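Local coordinates for protein serine protease (Arthrobacter nicotinovorans, PDB 3WY8) that probably cleaves peptide bonds as a trypsin-like (chymotrypsin-fold) serine protease, the deposited chain being the C-terminal part of a longer precursor that carries a signal peptide, at residues Gly50-Tyr62 / Gly70-Ala84. Numbering follows the deposited sequence.
Sequences GAYATNFIFVPAY and GKWTAKALYAPTQWA
Tyr52 and Leu77 bury more surface than any other residues where Gly50-Tyr62 meets Gly70-Ala84, their side chains lying alongside but pointing contrary ways. Tyr52 CD1 lies 3.6 Å from Leu77 CB, and the carbonyl oxygen of Leu77 sits over one face of the phenol ring. With CG beside the backbone N (chi1 -78°), the ring reaches across to the 70-84 segment, where Ala79 N, in the ring plane at its edge, donates a hydrogen bond to Tyr52 OH (3.1 Å). The phenol thus spans a place where the two backbones have drawn apart. Beyond it, Gly50 N donates a hydrogen bond to Ala84 O (3.0 Å) at the end of the short helix 81-84, bringing the two segments together again.

Leu77 divides its methyls. CD1 rests against Ala53, and CD2 makes a CH-pi contact over a face of Phe56, 4.3 Å from the ring centroid and displaced to its CG-CD1 side. Ala74 CB touches Phe56 CD2 (3.7 Å).

Further along, strands 55-60 and 72-74 form an antiparallel hairpin. Phe58 and Trp72 are a hydrogen-bonded pair, with Phe58 N to Trp72 O at 2.8 Å, while Ala74 N donates a hydrogen bond to Phe56 O (3.0 Å). The side chains of Trp72 and Pro60 meet nearly perpendicularly, Trp72 CD1 3.6 Å from Pro60 CD; Trp72 NE1 is hydrogen-bonded to Tyr69 O. Past the last bridge, a water donates to both Pro60 O and Gly70 O.

This hairpin belongs to the closed six-stranded antiparallel barrel, consistent with one of the two barrels of a chymotrypsin-like protease. Strand 94-98 pairs with 72-78, its Ala96 touching Phe56 and Leu77; Ile14 of strand 11-18 meets Phe56 and Phe58, and Leu106 of helix 106-110 packs on Phe58, Pro60 and Trp72.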
loop_
_atom_site.group_PDB
_atom_site.type_symbol
_atom_site.label_atom_id
_atom_site.label_comp_id
_atom_site.label_asym_id
_atom_site.label_seq_id
_atom_site.Cartn_x
_atom_site.Cartn_y
_atom_site.Cartn_z
ATOM N N GLY A 50 -9.916 -13.205 -8.478
ATOM C CA GLY A 50 -9.951 -14.490 -7.801
ATOM C C GLY A 50 -10.138 -14.389 -6.309
ATOM O O GLY A 50 -10.859 -13.516 -5.818
ATOM N N ALA A 51 -9.475 -15.295 -5.596
ATOM C CA ALA A 51 -9.624 -15.419 -4.159
ATOM C C ALA A 51 -8.870 -14.325 -3.412
ATOM O O ALA A 51 -7.892 -13.765 -3.918
ATOM C CB ALA A 51 -9.150 -16.792 -3.702
ATOM N N TYR A 52 -9.351 -14.018 -2.213
ATOM C CA TYR A 52 -8.609 -13.193 -1.274
ATOM C C TYR A 52 -7.489 -14.005 -0.624
ATOM O O TYR A 52 -7.525 -15.239 -0.625
ATOM C CB TYR A 52 -9.544 -12.622 -0.209
ATOM C CG TYR A 52 -10.357 -11.441 -0.691
ATOM C CD1 TYR A 52 -9.809 -10.159 -0.712
ATOM C CD2 TYR A 52 -11.675 -11.603 -1.120
ATOM C CE1 TYR A 52 -10.549 -9.063 -1.150
ATOM C CE2 TYR A 52 -12.423 -10.510 -1.565
ATOM C CZ TYR A 52 -11.851 -9.245 -1.574
ATOM O OH TYR A 52 -12.578 -8.159 -2.006
ATOM N N ALA A 53 -6.493 -13.302 -0.084
ATOM C CA ALA A 53 -5.390 -13.924 0.642
ATOM C C ALA A 53 -5.902 -14.755 1.814
ATOM O O ALA A 53 -6.852 -14.360 2.488
ATOM C CB ALA A 53 -4.419 -12.859 1.138
ATOM N N THR A 54 -5.269 -15.902 2.042
ATOM C CA THR A 54 -5.667 -16.800 3.128
ATOM C C THR A 54 -4.973 -16.464 4.450
ATOM O O THR A 54 -5.428 -16.870 5.520
ATOM C CB THR A 54 -5.440 -18.280 2.763
ATOM O OG1 THR A 54 -4.097 -18.458 2.296
ATOM C CG2 THR A 54 -6.421 -18.714 1.668
ATOM N N ASN A 55 -3.867 -15.727 4.363
ATOM C CA ASN A 55 -3.189 -15.176 5.535
ATOM C C ASN A 55 -2.536 -13.862 5.144
ATOM O O ASN A 55 -2.013 -13.743 4.041
ATOM C CB ASN A 55 -2.144 -16.153 6.091
ATOM C CG ASN A 55 -1.797 -15.876 7.549
ATOM O OD1 ASN A 55 -0.626 -15.723 7.902
ATOM N ND2 ASN A 55 -2.817 -15.800 8.403
ATOM N N PHE A 56 -2.592 -12.881 6.041
ATOM C CA PHE A 56 -2.147 -11.515 5.749
ATOM C C PHE A 56 -1.655 -10.893 7.049
ATOM O O PHE A 56 -2.442 -10.665 7.974
ATOM C CB PHE A 56 -3.317 -10.712 5.151
ATOM C CG PHE A 56 -2.984 -9.283 4.768
ATOM C CD1 PHE A 56 -2.789 -8.938 3.432
ATOM C CD2 PHE A 56 -2.922 -8.277 5.732
ATOM C CE1 PHE A 56 -2.516 -7.620 3.058
ATOM C CE2 PHE A 56 -2.642 -6.954 5.375
ATOM C CZ PHE A 56 -2.441 -6.626 4.031
ATOM N N ILE A 57 -0.347 -10.647 7.117
ATOM C CA ILE A 57 0.300 -10.144 8.327
ATOM C C ILE A 57 0.915 -8.775 8.063
ATOM O O ILE A 57 1.662 -8.601 7.107
ATOM C CB ILE A 57 1.405 -11.118 8.835
ATOM C CG1 ILE A 57 0.871 -12.552 8.969
ATOM C CG2 ILE A 57 2.047 -10.605 10.143
ATOM C CD1 ILE A 57 -0.312 -12.723 9.939
ATOM N N PHE A 58 0.582 -7.810 8.914
ATOM C CA PHE A 58 1.112 -6.455 8.813
ATOM C C PHE A 58 2.090 -6.217 9.951
ATOM O O PHE A 58 1.758 -6.434 11.122
ATOM C CB PHE A 58 -0.046 -5.447 8.847
ATOM C CG PHE A 58 0.370 -4.005 8.692
ATOM C CD1 PHE A 58 0.923 -3.538 7.496
ATOM C CD2 PHE A 58 0.163 -3.103 9.731
ATOM C CE1 PHE A 58 1.285 -2.194 7.349
ATOM C CE2 PHE A 58 0.519 -1.759 9.595
ATOM C CZ PHE A 58 1.085 -1.304 8.401
ATOM N N VAL A 59 3.309 -5.802 9.606
ATOM C CA VAL A 59 4.330 -5.529 10.613
ATOM C C VAL A 59 4.741 -4.053 10.569
ATOM O O VAL A 59 5.604 -3.671 9.780
ATOM C CB VAL A 59 5.576 -6.444 10.454
ATOM C CG1 VAL A 59 6.467 -6.322 11.671
ATOM C CG2 VAL A 59 5.168 -7.906 10.248
ATOM N N PRO A 60 4.110 -3.212 11.416
ATOM C CA PRO A 60 4.439 -1.787 11.455
ATOM C C PRO A 60 5.887 -1.577 11.871
ATOM O O PRO A 60 6.377 -2.278 12.761
ATOM C CB PRO A 60 3.509 -1.223 12.538
ATOM C CG PRO A 60 2.508 -2.263 12.816
ATOM C CD PRO A 60 3.082 -3.578 12.405
ATOM N N ALA A 61 6.563 -0.636 11.214
ATOM C CA ALA A 61 7.946 -0.268 11.545
ATOM C C ALA A 61 8.920 -1.454 11.511
ATOM O O ALA A 61 9.907 -1.480 12.251
ATOM C CB ALA A 61 8.013 0.470 12.897
ATOM N N TYR A 62 8.634 -2.430 10.650
ATOM C CA TYR A 62 9.523 -3.568 10.425
ATOM C C TYR A 62 10.933 -3.082 10.092
ATOM O O TYR A 62 11.106 -2.147 9.313
ATOM C CB TYR A 62 8.989 -4.414 9.266
ATOM C CG TYR A 62 9.806 -5.648 8.918
ATOM C CD1 TYR A 62 9.440 -6.903 9.400
ATOM C CD2 TYR A 62 10.920 -5.562 8.079
ATOM C CE1 TYR A 62 10.173 -8.046 9.078
ATOM C CE2 TYR A 62 11.661 -6.705 7.744
ATOM C CZ TYR A 62 11.280 -7.939 8.247
ATOM O OH TYR A 62 11.999 -9.071 7.916
ATOM N N GLY A 70 4.715 -5.475 17.252
ATOM C CA GLY A 70 4.082 -6.775 17.047
ATOM C C GLY A 70 3.696 -7.080 15.609
ATOM O O GLY A 70 3.878 -6.249 14.707
ATOM N N LYS A 71 3.176 -8.289 15.406
ATOM C CA LYS A 71 2.703 -8.742 14.103
ATOM C C LYS A 71 1.184 -8.779 14.141
ATOM O O LYS A 71 0.596 -9.383 15.043
ATOM C CB LYS A 71 3.251 -10.138 13.779
ATOM C CG LYS A 71 4.773 -10.228 13.668
ATOM C CD LYS A 71 5.245 -11.687 13.578
ATOM C CE LYS A 71 5.052 -12.429 14.905
ATOM N NZ LYS A 71 5.528 -13.847 14.866
ATOM N N TRP A 72 0.558 -8.135 13.162
ATOM C CA TRP A 72 -0.889 -7.963 13.140
ATOM C C TRP A 72 -1.510 -8.827 12.056
ATOM O O TRP A 72 -1.022 -8.858 10.928
ATOM C CB TRP A 72 -1.238 -6.481 12.940
ATOM C CG TRP A 72 -0.754 -5.619 14.074
ATOM C CD1 TRP A 72 0.536 -5.236 14.331
ATOM C CD2 TRP A 72 -1.554 -5.056 15.121
ATOM N NE1 TRP A 72 0.586 -4.461 15.470
ATOM C CE2 TRP A 72 -0.682 -4.337 15.974
ATOM C CE3 TRP A 72 -2.924 -5.082 15.417
ATOM C CZ2 TRP A 72 -1.139 -3.649 17.107
ATOM C CZ3 TRP A 72 -3.376 -4.400 16.547
ATOM C CH2 TRP A 72 -2.482 -3.695 17.375
ATOM N N THR A 73 -2.583 -9.535 12.406
ATOM C CA THR A 73 -3.248 -10.459 11.485
ATOM C C THR A 73 -4.556 -9.859 10.958
ATOM O O THR A 73 -5.308 -9.246 11.713
ATOM C CB THR A 73 -3.528 -11.817 12.173
ATOM O OG1 THR A 73 -2.299 -12.350 12.681
ATOM C CG2 THR A 73 -4.146 -12.823 11.192
ATOM N N ALA A 74 -4.815 -10.036 9.663
ATOM C CA ALA A 74 -6.044 -9.528 9.048
ATOM C C ALA A 74 -7.244 -10.380 9.421
ATOM O O ALA A 74 -7.192 -11.609 9.336
ATOM C CB ALA A 74 -5.907 -9.470 7.533
ATOM N N LYS A 75 -8.323 -9.726 9.834
ATOM C CA LYS A 75 -9.587 -10.434 10.003
ATOM C C LYS A 75 -10.433 -10.371 8.735
ATOM O O LYS A 75 -11.181 -11.297 8.449
ATOM C CB LYS A 75 -10.363 -9.955 11.235
ATOM C CG LYS A 75 -10.867 -8.539 11.192
ATOM C CD LYS A 75 -11.896 -8.310 12.290
ATOM C CE LYS A 75 -12.486 -6.923 12.168
ATOM N NZ LYS A 75 -13.142 -6.463 13.421
ATOM N N ALA A 76 -10.300 -9.291 7.965
ATOM C CA ALA A 76 -11.048 -9.152 6.716
ATOM C C ALA A 76 -10.277 -8.342 5.679
ATOM O O ALA A 76 -9.385 -7.571 6.024
ATOM C CB ALA A 76 -12.419 -8.535 6.979
ATOM N N LEU A 77 -10.621 -8.545 4.408
ATOM C CA LEU A 77 -9.935 -7.897 3.292
ATOM C C LEU A 77 -10.955 -7.343 2.317
ATOM O O LEU A 77 -11.943 -8.015 1.995
ATOM C CB LEU A 77 -9.017 -8.891 2.573
ATOM C CG LEU A 77 -8.018 -9.670 3.427
ATOM C CD1 LEU A 77 -7.480 -10.870 2.655
ATOM C CD2 LEU A 77 -6.892 -8.765 3.918
ATOM N N TYR A 78 -10.713 -6.120 1.847
ATOM C CA TYR A 78 -11.672 -5.407 1.003
ATOM C C TYR A 78 -11.033 -4.832 -0.248
ATOM O O TYR A 78 -10.216 -3.918 -0.169
ATOM C CB TYR A 78 -12.354 -4.294 1.805
ATOM C CG TYR A 78 -13.081 -4.829 3.012
ATOM C CD1 TYR A 78 -14.411 -5.239 2.919
ATOM C CD2 TYR A 78 -12.429 -4.966 4.237
ATOM C CE1 TYR A 78 -15.077 -5.753 4.026
ATOM C CE2 TYR A 78 -13.087 -5.481 5.350
ATOM C CZ TYR A 78 -14.410 -5.872 5.236
ATOM O OH TYR A 78 -15.054 -6.380 6.341
ATOM N N ALA A 79 -11.418 -5.373 -1.397
ATOM C CA ALA A 79 -10.984 -4.846 -2.681
ATOM C C ALA A 79 -12.215 -4.479 -3.510
ATOM O O ALA A 79 -13.274 -5.094 -3.338
ATOM C CB ALA A 79 -10.129 -5.872 -3.412
ATOM N N PRO A 80 -12.090 -3.478 -4.406
ATOM C CA PRO A 80 -13.216 -3.151 -5.280
ATOM C C PRO A 80 -13.561 -4.317 -6.198
ATOM O O PRO A 80 -12.687 -5.139 -6.516
ATOM C CB PRO A 80 -12.709 -1.956 -6.103
ATOM C CG PRO A 80 -11.246 -1.917 -5.911
ATOM C CD PRO A 80 -10.963 -2.545 -4.583
ATOM N N THR A 81 -14.830 -4.390 -6.601
ATOM C CA THR A 81 -15.313 -5.419 -7.526
ATOM C C THR A 81 -14.433 -5.488 -8.766
ATOM O O THR A 81 -14.088 -6.576 -9.242
ATOM C CB THR A 81 -16.772 -5.127 -7.970
ATOM O OG1 THR A 81 -17.583 -4.899 -6.815
ATOM C CG2 THR A 81 -17.341 -6.296 -8.767
ATOM N N GLN A 82 -14.071 -4.312 -9.276
ATOM C CA GLN A 82 -13.248 -4.195 -10.471
ATOM C C GLN A 82 -11.904 -4.890 -10.310
ATOM O O GLN A 82 -11.366 -5.421 -11.285
ATOM C CB GLN A 82 -13.056 -2.729 -10.856
ATOM C CG GLN A 82 -14.339 -2.014 -11.300
ATOM C CD GLN A 82 -15.108 -1.377 -10.150
ATOM O OE1 GLN A 82 -15.033 -1.823 -9.003
ATOM N NE2 GLN A 82 -15.857 -0.320 -10.458
ATOM N N TRP A 83 -11.369 -4.901 -9.089
ATOM C CA TRP A 83 -10.166 -5.685 -8.817
ATOM C C TRP A 83 -10.447 -7.181 -8.620
ATOM O O TRP A 83 -9.881 -8.028 -9.321
ATOM C CB TRP A 83 -9.340 -5.144 -7.632
ATOM C CG TRP A 83 -8.096 -5.961 -7.523
ATOM C CD1 TRP A 83 -7.839 -6.963 -6.630
ATOM C CD2 TRP A 83 -6.983 -5.924 -8.418
ATOM N NE1 TRP A 83 -6.616 -7.531 -6.895
ATOM C CE2 TRP A 83 -6.068 -6.909 -7.989
ATOM C CE3 TRP A 83 -6.663 -5.141 -9.538
ATOM C CZ2 TRP A 83 -4.856 -7.135 -8.638
ATOM C CZ3 TRP A 83 -5.455 -5.363 -10.183
ATOM C CH2 TRP A 83 -4.563 -6.354 -9.727
ATOM N N ALA A 84 -11.296 -7.492 -7.646
ATOM C CA ALA A 84 -11.545 -8.869 -7.223
ATOM C C ALA A 84 -12.172 -9.732 -8.317
ATOM O O ALA A 84 -11.919 -10.940 -8.383
ATOM C CB ALA A 84 -12.415 -8.877 -5.969
HETATM O O HOH W 1 -5.162 -13.225 7.776
HETATM O O HOH W 2 5.931 -4.217 14.543
#